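Side-chain contacts in YdhT protein (Bacillus subtilis, PDB 3CBW), which hydrolyses internal beta-1,4-mannosidic linkages of mannan, galactomannan and glucomannan, serving the breakdown of glucomannan: residues 118-123 and 127-132; 113-118 and 149-154; 184-189 and 230-235; 209-214 and 218-223; 243-248 and 300-305. The protein carries 3 engineered substitutions. All coordinates share one frame; numbering follows the deposited sequence. Where two conformers were deposited one is given.

Contact 1: residues 118-123 and 127-132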
# COMPACT_ATOMS: atom_id res chain seq x y z
N PRO A 118 -4.74 18.12 7.59
CA PRO A 118 -5.83 18.75 8.33
C PRO A 118 -5.38 19.82 9.34
O PRO A 118 -6.22 20.43 9.99
CB PRO A 118 -6.52 17.57 9.02
CG PRO A 118 -5.44 16.56 9.20
CD PRO A 118 -4.49 16.73 8.04
N ALA A 119 -4.08 20.07 9.45
CA ALA A 119 -3.61 21.25 10.19
C ALA A 119 -3.93 22.53 9.42
O ALA A 119 -3.86 23.63 9.98
CB ALA A 119 -2.12 21.15 10.49
N PHE A 120 -4.28 22.38 8.14
CA PHE A 120 -4.59 23.49 7.24
C PHE A 120 -6.01 23.37 6.71
O PHE A 120 -6.64 22.32 6.82
CB PHE A 120 -3.61 23.49 6.05
CG PHE A 120 -2.20 23.82 6.43
CD1 PHE A 120 -1.74 25.14 6.36
CD2 PHE A 120 -1.33 22.83 6.86
CE1 PHE A 120 -0.43 25.45 6.71
CE2 PHE A 120 -0.02 23.12 7.21
CZ PHE A 120 0.44 24.44 7.14
N GLN A 121 -6.51 24.45 6.12
CA GLN A 121 -7.85 24.45 5.56
C GLN A 121 -8.01 23.37 4.48
O GLN A 121 -9.05 22.73 4.38
CB GLN A 121 -8.17 25.85 5.00
CG GLN A 121 -9.54 25.97 4.35
CD GLN A 121 -9.56 25.51 2.91
OE1 GLN A 121 -8.55 25.60 2.19
NE2 GLN A 121 -10.70 25.00 2.46
N SER A 122 -6.98 23.21 3.65
CA SER A 122 -6.93 22.15 2.65
C SER A 122 -5.50 22.00 2.16
O SER A 122 -4.62 22.76 2.56
CB SER A 122 -7.89 22.43 1.49
OG SER A 122 -7.43 23.51 0.70
N GLY A 123 -5.29 20.99 1.31
CA GLY A 123 -3.99 20.77 0.67
C GLY A 123 -2.86 20.59 1.66
O GLY A 123 -3.03 19.98 2.72
N THR A 127 3.54 19.66 3.83
CA THR A 127 3.95 20.73 4.73
C THR A 127 4.08 20.13 6.13
O THR A 127 3.12 19.58 6.65
CB THR A 127 2.90 21.86 4.74
OG1 THR A 127 2.69 22.31 3.40
CG2 THR A 127 3.36 23.03 5.61
N PRO A 128 5.28 20.22 6.74
CA PRO A 128 5.44 19.58 8.05
C PRO A 128 4.71 20.35 9.14
O PRO A 128 4.47 21.56 9.00
CB PRO A 128 6.95 19.63 8.29
CG PRO A 128 7.42 20.80 7.49
CD PRO A 128 6.51 20.88 6.28
N ILE A 129 4.38 19.64 10.21
CA ILE A 129 3.64 20.21 11.32
C ILE A 129 4.32 19.89 12.63
O ILE A 129 5.12 18.97 12.71
CB ILE A 129 2.16 19.75 11.32
CG1 ILE A 129 2.05 18.22 11.48
CG2 ILE A 129 1.48 20.24 10.05
CD1 ILE A 129 0.62 17.74 11.70
N THR A 130 4.01 20.68 13.65
CA THR A 130 4.58 20.46 14.95
C THR A 130 3.81 19.38 15.70
O THR A 130 2.69 19.02 15.31
CB THR A 130 4.51 21.74 15.80
OG1 THR A 130 3.13 22.04 16.04
CG2 THR A 130 5.19 22.95 15.10
N ASN A 131 4.39 18.87 16.77
CA ASN A 131 3.69 17.90 17.61
C ASN A 131 2.42 18.47 18.22
O ASN A 131 1.43 17.75 18.36
CB ASN A 131 4.61 17.32 18.67
CG ASN A 131 5.63 16.35 18.09
OD1 ASN A 131 5.41 15.76 17.03
ND2 ASN A 131 6.74 16.18 18.79
N ASP A 132 2.41 19.76 18.56
CA ASP A 132 1.20 20.39 19.08
C ASP A 132 0.08 20.39 18.03
O ASP A 132 -1.09 20.13 18.36
CB ASP A 132 1.48 21.81 19.58
CG ASP A 132 2.19 21.85 20.94
OD1 ASP A 132 2.33 20.81 21.61
OD2 ASP A 132 2.60 22.96 21.33

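Contact 2: residues 113-118 and 149-154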
# COMPACT_ATOMS: atom_id res chain seq x y z
N LEU A 113 -3.27 6.58 0.21
CA LEU A 113 -3.86 7.90 0.43
C LEU A 113 -2.82 8.98 0.60
O LEU A 113 -2.15 9.06 1.63
CB LEU A 113 -4.71 7.88 1.71
CG LEU A 113 -5.84 6.86 1.81
CD1 LEU A 113 -6.33 6.69 3.23
CD2 LEU A 113 -6.99 7.24 0.89
N HIS A 114 -2.70 9.86 -0.39
CA HIS A 114 -1.88 11.07 -0.23
C HIS A 114 -2.71 12.17 0.44
O HIS A 114 -3.06 13.18 -0.18
CB HIS A 114 -1.30 11.52 -1.57
CG HIS A 114 -0.12 10.70 -1.99
ND1 HIS A 114 -0.21 9.35 -2.25
CD2 HIS A 114 1.18 11.04 -2.18
CE1 HIS A 114 0.98 8.89 -2.59
NE2 HIS A 114 1.84 9.89 -2.56
N LEU A 115 -3.01 11.97 1.72
CA LEU A 115 -3.97 12.80 2.44
C LEU A 115 -3.55 14.25 2.50
O LEU A 115 -2.40 14.57 2.84
CB LEU A 115 -4.13 12.31 3.87
CG LEU A 115 -4.78 10.95 4.12
CD1 LEU A 115 -4.72 10.65 5.62
CD2 LEU A 115 -6.23 10.96 3.62
N ALA A 116 -4.51 15.13 2.23
CA ALA A 116 -4.35 16.55 2.56
C ALA A 116 -4.12 16.68 4.06
O ALA A 116 -4.44 15.77 4.84
CB ALA A 116 -5.58 17.33 2.12
N ASN A 117 -3.56 17.82 4.45
CA ASN A 117 -3.07 18.06 5.80
C ASN A 117 -4.12 18.80 6.61
O ASN A 117 -4.36 20.00 6.38
CB ASN A 117 -1.81 18.90 5.68
CG ASN A 117 -1.11 19.15 6.98
OD1 ASN A 117 -1.68 18.98 8.06
ND2 ASN A 117 0.15 19.58 6.89
N PRO A 118 -4.74 18.12 7.59
CA PRO A 118 -5.83 18.75 8.33
C PRO A 118 -5.38 19.82 9.34
O PRO A 118 -6.22 20.43 9.99
CB PRO A 118 -6.52 17.57 9.02
CG PRO A 118 -5.44 16.56 9.20
CD PRO A 118 -4.49 16.73 8.04
N ASN A 149 -11.61 13.78 10.21
CA ASN A 149 -12.77 12.91 10.15
C ASN A 149 -13.63 13.10 8.90
O ASN A 149 -14.19 12.13 8.40
CB ASN A 149 -13.59 13.02 11.44
CG ASN A 149 -12.90 12.34 12.60
OD1 ASN A 149 -12.12 11.40 12.41
ND2 ASN A 149 -13.20 12.79 13.81
N ALA A 150 -13.68 14.32 8.37
CA ALA A 150 -14.38 14.57 7.11
C ALA A 150 -13.74 13.80 5.95
O ALA A 150 -14.43 13.22 5.10
CB ALA A 150 -14.43 16.06 6.79
N MET A 151 -12.41 13.78 5.92
CA MET A 151 -11.70 12.97 4.92
C MET A 151 -11.95 11.48 5.13
O MET A 151 -12.24 10.75 4.18
CB MET A 151 -10.19 13.24 4.97
CG MET A 151 -9.75 14.66 4.51
SD MET A 151 -7.92 14.89 4.28
CE MET A 151 -7.34 14.58 5.96
N LEU A 152 -11.83 11.03 6.37
CA LEU A 152 -12.01 9.61 6.65
C LEU A 152 -13.41 9.16 6.27
O LEU A 152 -13.59 8.05 5.78
CB LEU A 152 -11.71 9.30 8.11
CG LEU A 152 -10.29 9.62 8.62
CD1 LEU A 152 -10.13 9.14 10.05
CD2 LEU A 152 -9.22 9.01 7.72
N SER A 153 -14.42 10.00 6.52
CA SER A 153 -15.79 9.64 6.21
C SER A 153 -15.98 9.42 4.72
O SER A 153 -16.63 8.47 4.31
CB SER A 153 -16.74 10.72 6.70
OG SER A 153 -18.08 10.31 6.51
N LYS A 154 -15.40 10.30 3.90
CA LYS A 154 -15.53 10.17 2.46
C LYS A 154 -14.77 8.95 1.94
O LYS A 154 -15.24 8.24 1.05
CB LYS A 154 -15.08 11.45 1.76
CG LYS A 154 -15.51 11.53 0.32
CD LYS A 154 -15.18 12.87 -0.30
CE LYS A 154 -15.58 12.88 -1.76
NZ LYS A 154 -15.12 14.13 -2.43

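Contact 3: residues 184-189 and 230-235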
# COMPACT_ATOMS: atom_id res chain seq x y z
N TRP A 184 2.25 13.48 8.11
CA TRP A 184 2.05 12.51 9.19
C TRP A 184 3.35 11.85 9.68
O TRP A 184 3.33 11.08 10.64
CB TRP A 184 1.05 11.44 8.77
CG TRP A 184 1.44 10.68 7.52
CD1 TRP A 184 2.30 9.60 7.45
CD2 TRP A 184 0.95 10.90 6.20
NE1 TRP A 184 2.38 9.17 6.15
CE2 TRP A 184 1.56 9.94 5.36
CE3 TRP A 184 0.07 11.84 5.63
CZ2 TRP A 184 1.31 9.87 3.99
CZ3 TRP A 184 -0.16 11.79 4.27
CH2 TRP A 184 0.45 10.81 3.46
N GLY A 185 4.46 12.14 9.01
CA GLY A 185 5.75 11.48 9.29
C GLY A 185 6.66 12.28 10.21
O GLY A 185 6.22 13.14 10.98
N LEU A 186 7.95 11.97 10.16
CA LEU A 186 8.96 12.72 10.90
C LEU A 186 9.13 14.12 10.30
O LEU A 186 8.70 14.38 9.18
CB LEU A 186 10.30 11.98 10.88
CG LEU A 186 10.40 10.73 11.74
CD1 LEU A 186 11.77 10.09 11.53
CD2 LEU A 186 10.18 11.06 13.21
N THR A 187 9.78 15.00 11.05
CA THR A 187 9.89 16.40 10.62
C THR A 187 11.28 16.77 10.12
O THR A 187 11.43 17.76 9.39
CB THR A 187 9.46 17.37 11.73
OG1 THR A 187 10.27 17.16 12.89
CG2 THR A 187 7.98 17.17 12.07
N SER A 188 12.28 16.01 10.53
CA SER A 188 13.65 16.20 10.07
C SER A 188 14.24 14.85 9.70
O SER A 188 13.94 13.83 10.32
CB SER A 188 14.51 16.85 11.15
OG SER A 188 14.25 18.25 11.24
N TYR A 189 15.10 14.89 8.69
CA TYR A 189 15.79 13.73 8.13
C TYR A 189 16.40 12.84 9.20
O TYR A 189 17.33 13.25 9.90
CB TYR A 189 16.87 14.27 7.20
CG TYR A 189 17.74 13.25 6.53
CD1 TYR A 189 17.40 12.73 5.28
CD2 TYR A 189 18.94 12.82 7.11
CE1 TYR A 189 18.21 11.80 4.64
CE2 TYR A 189 19.76 11.87 6.48
CZ TYR A 189 19.38 11.38 5.24
OH TYR A 189 20.16 10.45 4.58
N ARG A 230 15.12 5.49 4.96
CA ARG A 230 15.19 6.23 6.22
C ARG A 230 15.24 5.26 7.39
O ARG A 230 14.83 4.10 7.26
CB ARG A 230 13.99 7.17 6.35
CG ARG A 230 13.94 8.29 5.31
CD ARG A 230 15.07 9.29 5.50
NE ARG A 230 14.96 10.45 4.61
CZ ARG A 230 15.44 10.50 3.38
NH1 ARG A 230 16.08 9.47 2.84
NH2 ARG A 230 15.29 11.62 2.67
N ASP A 231 15.73 5.73 8.53
CA ASP A 231 15.83 4.92 9.73
C ASP A 231 14.45 4.66 10.35
O ASP A 231 13.43 5.15 9.86
CB ASP A 231 16.72 5.63 10.76
CG ASP A 231 18.15 5.84 10.27
OD1 ASP A 231 18.62 5.09 9.39
OD2 ASP A 231 18.80 6.76 10.81
N PHE A 232 14.45 3.88 11.43
CA PHE A 232 13.29 3.71 12.30
C PHE A 232 12.16 2.92 11.67
O PHE A 232 10.99 3.22 11.88
CB PHE A 232 12.76 5.06 12.82
CG PHE A 232 13.84 6.04 13.21
CD1 PHE A 232 14.79 5.70 14.16
CD2 PHE A 232 13.91 7.28 12.59
CE1 PHE A 232 15.80 6.61 14.50
CE2 PHE A 232 14.90 8.18 12.92
CZ PHE A 232 15.85 7.85 13.87
N LYS A 233 12.51 1.89 10.90
CA LYS A 233 11.49 1.14 10.18
C LYS A 233 10.48 0.48 11.08
O LYS A 233 9.32 0.35 10.70
CB LYS A 233 12.10 0.06 9.30
CG LYS A 233 12.48 0.47 7.91
CD LYS A 233 13.94 0.70 7.85
CE LYS A 233 14.42 1.00 6.44
NZ LYS A 233 15.77 1.58 6.53
N THR A 234 10.90 0.03 12.26
CA THR A 234 9.98 -0.65 13.18
C THR A 234 9.47 0.20 14.32
O THR A 234 8.52 -0.20 14.98
CB THR A 234 10.59 -1.94 13.77
OG1 THR A 234 11.71 -1.61 14.59
CG2 THR A 234 10.99 -2.90 12.66
N ASP A 235 10.08 1.37 14.57
CA ASP A 235 9.68 2.18 15.71
C ASP A 235 8.24 2.67 15.59
O ASP A 235 7.57 2.85 16.59
CB ASP A 235 10.64 3.36 15.91
CG ASP A 235 12.02 2.93 16.41
OD1 ASP A 235 12.18 1.79 16.88
OD2 ASP A 235 12.95 3.76 16.33

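Contact 4: residues 209-214 and 218-223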
# COMPACT_ATOMS: atom_id res chain seq x y z
N HIS A 209 -9.51 2.29 13.80
CA HIS A 209 -10.78 2.24 14.53
C HIS A 209 -11.90 2.91 13.77
O HIS A 209 -13.04 2.42 13.81
CB HIS A 209 -10.62 2.82 15.93
CG HIS A 209 -9.78 1.96 16.81
ND1 HIS A 209 -8.76 2.46 17.59
CD2 HIS A 209 -9.80 0.62 17.01
CE1 HIS A 209 -8.19 1.46 18.24
NE2 HIS A 209 -8.80 0.33 17.90
N TYR A 210 -11.62 4.00 13.07
CA TYR A 210 -12.65 4.64 12.27
C TYR A 210 -13.15 3.68 11.20
O TYR A 210 -14.35 3.49 11.02
CB TYR A 210 -12.11 5.91 11.63
CG TYR A 210 -13.18 6.78 11.03
CD1 TYR A 210 -13.71 7.85 11.75
CD2 TYR A 210 -13.68 6.54 9.74
CE1 TYR A 210 -14.70 8.66 11.22
CE2 TYR A 210 -14.69 7.35 9.20
CZ TYR A 210 -15.19 8.41 9.96
OH TYR A 210 -16.18 9.25 9.48
N MET A 211 -12.22 3.07 10.46
CA MET A 211 -12.62 2.21 9.35
C MET A 211 -13.26 0.91 9.83
O MET A 211 -14.27 0.48 9.29
CB MET A 211 -11.41 1.89 8.46
CG MET A 211 -10.82 3.10 7.73
SD MET A 211 -12.01 4.13 6.70
CE MET A 211 -11.00 5.68 6.60
N THR A 212 -12.67 0.29 10.84
CA THR A 212 -13.08 -1.03 11.28
C THR A 212 -14.32 -0.96 12.18
O THR A 212 -15.28 -1.70 11.97
CB THR A 212 -11.91 -1.73 12.00
OG1 THR A 212 -10.78 -1.74 11.13
CG2 THR A 212 -12.27 -3.15 12.39
N ASP A 213 -14.29 -0.08 13.18
CA ASP A 213 -15.35 -0.06 14.18
C ASP A 213 -16.44 0.94 13.82
O ASP A 213 -17.59 0.55 13.65
CB ASP A 213 -14.76 0.19 15.56
CG ASP A 213 -13.83 -0.92 15.99
OD1 ASP A 213 -14.10 -2.10 15.64
OD2 ASP A 213 -12.83 -0.62 16.66
N THR A 214 -16.10 2.21 13.65
CA THR A 214 -17.11 3.22 13.30
C THR A 214 -17.82 2.87 12.00
O THR A 214 -19.04 3.00 11.89
CB THR A 214 -16.48 4.62 13.21
OG1 THR A 214 -15.79 4.90 14.43
CG2 THR A 214 -17.54 5.71 12.94
N ASP A 218 -15.10 -4.51 6.62
CA ASP A 218 -14.67 -5.88 6.91
C ASP A 218 -13.92 -6.56 5.76
O ASP A 218 -13.67 -7.76 5.81
CB ASP A 218 -15.88 -6.73 7.37
CG ASP A 218 -16.42 -6.29 8.72
OD1 ASP A 218 -15.64 -5.76 9.54
OD2 ASP A 218 -17.63 -6.51 8.95
N HIS A 219 -13.50 -5.77 4.77
CA HIS A 219 -12.84 -6.27 3.57
C HIS A 219 -11.42 -5.71 3.45
O HIS A 219 -10.80 -5.85 2.41
CB HIS A 219 -13.66 -5.90 2.34
CG HIS A 219 -13.78 -4.43 2.11
ND1 HIS A 219 -13.98 -3.52 3.14
CD2 HIS A 219 -13.68 -3.69 0.98
CE1 HIS A 219 -14.01 -2.30 2.64
NE2 HIS A 219 -13.84 -2.37 1.33
N LEU A 220 -10.91 -5.09 4.51
CA LEU A 220 -9.60 -4.43 4.46
C LEU A 220 -8.49 -5.28 5.05
O LEU A 220 -8.63 -5.90 6.11
CB LEU A 220 -9.62 -3.09 5.21
CG LEU A 220 -10.70 -2.09 4.79
CD1 LEU A 220 -10.61 -0.81 5.59
CD2 LEU A 220 -10.61 -1.80 3.28
N ILE A 221 -7.38 -5.31 4.31
CA ILE A 221 -6.12 -5.93 4.74
C ILE A 221 -5.17 -4.76 4.96
O ILE A 221 -4.90 -3.99 4.04
CB ILE A 221 -5.62 -6.90 3.67
CG1 ILE A 221 -6.58 -8.10 3.54
CG2 ILE A 221 -4.19 -7.37 3.98
CD1 ILE A 221 -6.26 -9.05 2.40
N TRP A 222 -4.68 -4.62 6.19
CA TRP A 222 -3.98 -3.42 6.63
C TRP A 222 -2.48 -3.52 6.40
O TRP A 222 -1.83 -4.47 6.87
CB TRP A 222 -4.30 -3.18 8.11
CG TRP A 222 -5.71 -2.74 8.28
CD1 TRP A 222 -6.82 -3.54 8.28
CD2 TRP A 222 -6.18 -1.40 8.39
NE1 TRP A 222 -7.95 -2.76 8.41
CE2 TRP A 222 -7.58 -1.45 8.49
CE3 TRP A 222 -5.54 -0.15 8.47
CZ2 TRP A 222 -8.37 -0.30 8.64
CZ3 TRP A 222 -6.32 0.99 8.62
CH2 TRP A 222 -7.72 0.91 8.68
N VAL A 223 -1.93 -2.53 5.69
CA VAL A 223 -0.52 -2.57 5.26
C VAL A 223 0.27 -1.43 5.90
O VAL A 223 -0.12 -0.26 5.79
CB VAL A 223 -0.41 -2.51 3.72
CG1 VAL A 223 1.03 -2.65 3.24
CG2 VAL A 223 -1.31 -3.58 3.06
O HOH W 1 -10.92 -3.00 8.72
O HOH W 2 -16.02 -4.26 11.81

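Contact 5: residues 243-248 and 300-305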
# COMPACT_ATOMS: atom_id res chain seq x y z
N VAL A 243 -2.16 -4.44 12.03
CA VAL A 243 -1.39 -4.58 10.79
C VAL A 243 -1.44 -6.01 10.32
O VAL A 243 -1.14 -6.94 11.08
CB VAL A 243 0.10 -4.19 11.01
CG1 VAL A 243 0.92 -4.44 9.75
CG2 VAL A 243 0.23 -2.72 11.41
N ASP A 244 -1.80 -6.20 9.06
CA ASP A 244 -1.77 -7.52 8.43
C ASP A 244 -0.48 -7.81 7.66
O ASP A 244 0.01 -8.94 7.69
CB ASP A 244 -2.96 -7.67 7.47
CG ASP A 244 -4.28 -7.69 8.21
OD1 ASP A 244 -4.46 -8.58 9.06
OD2 ASP A 244 -5.15 -6.84 7.93
N ILE A 245 0.04 -6.80 6.96
CA ILE A 245 1.20 -6.94 6.09
C ILE A 245 2.14 -5.80 6.38
O ILE A 245 1.70 -4.66 6.54
CB ILE A 245 0.78 -6.92 4.58
CG1 ILE A 245 -0.07 -8.14 4.24
CG2 ILE A 245 1.99 -6.82 3.64
CD1 ILE A 245 -0.70 -8.14 2.86
N VAL A 246 3.43 -6.11 6.49
CA VAL A 246 4.47 -5.09 6.62
C VAL A 246 5.23 -5.00 5.31
O VAL A 246 5.28 -5.96 4.53
CB VAL A 246 5.44 -5.38 7.79
CG1 VAL A 246 4.68 -5.36 9.10
CG2 VAL A 246 6.18 -6.74 7.61
N GLY A 247 5.85 -3.85 5.04
CA GLY A 247 6.59 -3.77 3.80
C GLY A 247 7.40 -2.51 3.68
O GLY A 247 7.35 -1.64 4.53
N LEU A 248 8.15 -2.43 2.58
CA LEU A 248 9.00 -1.29 2.30
C LEU A 248 8.59 -0.59 1.02
O LEU A 248 8.39 -1.25 -0.00
CB LEU A 248 10.46 -1.73 2.15
CG LEU A 248 11.11 -2.24 3.43
CD1 LEU A 248 12.43 -2.91 3.13
CD2 LEU A 248 11.32 -1.11 4.44
N LYS A 300 11.02 -13.88 1.44
CA LYS A 300 9.68 -13.83 2.06
C LYS A 300 8.74 -12.80 1.42
O LYS A 300 7.57 -12.72 1.78
CB LYS A 300 9.79 -13.58 3.56
CG LYS A 300 10.42 -14.73 4.34
CD LYS A 300 10.46 -14.38 5.81
CE LYS A 300 10.87 -15.58 6.64
NZ LYS A 300 10.80 -15.22 8.09
N THR A 301 9.25 -12.02 0.47
CA THR A 301 8.42 -11.06 -0.26
C THR A 301 7.21 -11.75 -0.89
O THR A 301 7.35 -12.73 -1.64
CB THR A 301 9.23 -10.40 -1.39
OG1 THR A 301 10.35 -9.71 -0.83
CG2 THR A 301 8.38 -9.40 -2.15
N ILE A 302 6.02 -11.23 -0.60
CA ILE A 302 4.80 -11.78 -1.19
C ILE A 302 4.24 -10.98 -2.37
O ILE A 302 3.43 -11.50 -3.12
CB ILE A 302 3.68 -12.01 -0.13
CG1 ILE A 302 3.21 -10.70 0.50
CG2 ILE A 302 4.16 -13.04 0.91
CD1 ILE A 302 1.87 -10.84 1.22
N TYR A 303 4.65 -9.71 -2.51
CA TYR A 303 4.25 -8.91 -3.66
C TYR A 303 5.17 -7.73 -3.83
O TYR A 303 5.88 -7.35 -2.90
CB TYR A 303 2.78 -8.47 -3.58
CG TYR A 303 2.37 -7.28 -2.72
CD1 TYR A 303 2.57 -5.97 -3.16
CD2 TYR A 303 1.65 -7.47 -1.55
CE1 TYR A 303 2.11 -4.88 -2.41
CE2 TYR A 303 1.19 -6.39 -0.80
CZ TYR A 303 1.42 -5.10 -1.24
OH TYR A 303 0.94 -4.04 -0.50
N PHE A 304 5.16 -7.17 -5.03
CA PHE A 304 5.73 -5.84 -5.26
C PHE A 304 4.71 -4.97 -5.97
O PHE A 304 3.84 -5.49 -6.69
CB PHE A 304 7.04 -5.91 -6.07
CG PHE A 304 6.86 -6.39 -7.50
CD1 PHE A 304 6.51 -5.49 -8.51
CD2 PHE A 304 7.05 -7.72 -7.82
CE1 PHE A 304 6.35 -5.93 -9.82
CE2 PHE A 304 6.89 -8.17 -9.12
CZ PHE A 304 6.55 -7.28 -10.12
N LEU A 305 4.81 -3.66 -5.77
CA LEU A 305 3.94 -2.71 -6.46
C LEU A 305 4.81 -1.64 -7.07
O LEU A 305 5.31 -0.76 -6.36
CB LEU A 305 2.90 -2.09 -5.51
CG LEU A 305 1.89 -1.15 -6.18
CD1 LEU A 305 0.60 -1.87 -6.44
CD2 LEU A 305 1.62 0.12 -5.36

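Contact 1: residues 118-123 and 127-132
The backbones come closest at A119 and I129, whose CA atoms are 7.4 Å apart, so the two arms of the loop between strand 108-114 and helix 131-138 are held together by side chains rather than by main-chain bonds. A119 turns its CB toward I129 and meets the CG2 branch at 3.7 Å. The torsion of I129 explains which branch does the work: CG1 sits between the backbone N and the carbonyl carbon (chi1 62°), leaving CG2 beside the N and directed across the loop. The same CG2 lies 4.3 Å from CE2 of F120. F120 presents the far end of its ring to T127: the methyl CG2 is 3.6 Å from CZ and 3.7 Å from CE2, with the two side chains crossing at about a right angle. T127 uses its methyl and not its hydroxyl, because CG2 is the branch held opposite the backbone N. Nearby, F120 stacks on the ring of H124, while I129 packs on W183 and on Y134 and I137 of helix 131-138. With no hydrogen bond between 118-123 and 127-132, the hold is purely one of methyl and ring surfaces: it depends on shape and imposes no bonding direction.

Contact 2: residues 113-118 and 149-154
The carbonyl oxygen of A116 is covered by the end of M151, with the methyl CE 3.3 Å away and the sulfur SD 3.6 Å away. This is close packing of a thioether against a polar atom; no hydrogen bond joins the two segments. From the helix, M151 sends out an extended chain that bends only at its last torsion (chi3 -61°), and that bend carries CE to the proline, where it lies 4.1 Å from CD of P118. The two side chains cross there at about a right angle. The sulfur, one bond back, rests 4.0 Å from CB of A116 and 4.3 Å from CD2 of L115. One methionine thus touches three successive kinds of surface: a leucine branch, an alanine with its peptide oxygen, and a proline ring. Shortening M151 to an alanine removes CG, SD and CE, and would probably leave a gap beside A116 and P118, with L115 freer to shift. Earlier in the same segment, H114 is the centre of an inverse gamma turn and its ND1 is hydrogen-bonded to D76; by similarity with related enzymes it probably binds substrate. L115 O accepts a hydrogen bond from W183 NE1. The contact ties the loop that leaves strand 108-114 to helix 143-163 of the TIM barrel. L113 and L115 continue the packing onto I155 one turn along that helix, whereas L152 turns to Y210 and M211 of the adjacent helix 194-214.

Contact 3: residues 184-189 and 230-235
Two loops that follow barrel strands 169-172 and 220-224, on the substrate side of the TIM barrel, meet here through Y189 and R230 and through L186 and F232. CE1 of Y189 lies over the centre of one face of the R230 guanidinium, 3.3 Å from CZ. The two planes are 58° apart, too steep for a parallel stack, and NH2 lies in the plane of the tyrosine ring at its edge. R230 gets there by a bend at chi2 (-68°), and its NE forms a salt bridge with E180. An alanine replacing R230 would probably leave E180 without its charged mate and the Y189 ring free to turn. Further along, L186 CD1 lies 3.7 Å from F232 CD2 and 3.9 Å from F232 CE2, the chains crossing at about a right angle. CB of D231 covers one face of that phenyl ring. K233 steadies the second loop, its NZ giving a 2.8 Å hydrogen bond to R230 O from 40° out of the carbonyl plane, besides bonds to A228 O and N259 OD1. Around this pairing, L186 leans on R196 of helix 194-214, F232 on K192, and K233 on Q263 of helix 261-265.

Contact 4: residues 209-214 and 218-223
M211 and W222 form the tight half of this contact. CB of M211 stands at the edge of the indole, near its plane, 3.8 Å from both CZ2 and CH2, and CG follows at 3.9 Å from CH2. L220 closes in from the strand with CD1 4.0 Å from the same CB. The bend of M211 at chi2 (-54°) then leads its sulfur away from the strand. On the looser half, water takes the place of direct contact. T212 OG1 is 3.8 Å from CZ2 of W222, but the polar link is through a water that donates to OG1 (2.7 Å) and accepts from W222 NE1 (3.0 Å), lying in the indole plane. OG1 is also hydrogen-bonded to Y208 O, so this hydroxyl has two partners. A second water lies between T212 O and D218 OD1, the latter bonded to N16 as well. The helix end is widened by a pi-type turn, in which H209 O accepts from both D213 N and T214 N. Helix 209-214 and strand 220-223 run nearly antiparallel, at 155° with axes 11.0 Å apart, as successive helix and strand of a TIM barrel do. M211 reaches on to A156 of helix 143-163, and W222 meets F171 of strand 169-172 edge to face.

Contact 5: residues 243-248 and 300-305
Apolar contact is all that passes directly between I245 and the pair I302 and Y303. The two isoleucines meet tip to tip, CD1 of I245 lying 4.1 Å from CD1 of I302, with the side chains slanted to each other. I245 is stretched out, CG1 lying opposite its carbonyl carbon (chi1 -66°) and CD1 continuing the line, which is how it spans a backbone separation of 9.5 Å between the CA atoms of I245 and I302. The same CD1 of I245 approaches Y303 at the ring edge, near the ring plane, 4.5 Å from CE2: a loose touch. Polar interactions serve each segment separately. D244 uses OD1 for V15 N and OD2 for W222 N, so both its oxygens bind backbone amides; T301 OG1 is bonded to Y298 O, and K300 N to Y261 OH. The two strands are not partners in the sheet, since 271-278 runs between 245-252 and 301-306, and the contact bridges that strand from inside the barrel. Around it, I302 packs on P34 and P270, I245 on I221, and Y303 on L42, V223, A272 and T274, side chains from three more barrel strands and from two loops.

How the contacts relate
Contacts 1 and 2 share P118 and are centred 12 Å apart, contact 1 being nested in the chain between the segments of contact 2; G123 O to N117 N, 2.8 Å, joins them. Contact 2 also touches contact 4, where L152 O meets M211 CE at 3.6 Å, and contact 3, where L113 O lies 3.6 Å from W184 CH2. Contacts 4 and 5 lie on neighbouring strands, W222 O standing 2.8 Å from D244 N. The active site, assigned by similarity, lies among contacts 2, 3 and 5: the side chain of R230 is about 8 Å from the probable proton donor E176, and that of Y303 about 8 Å from the probable nucleophile E275.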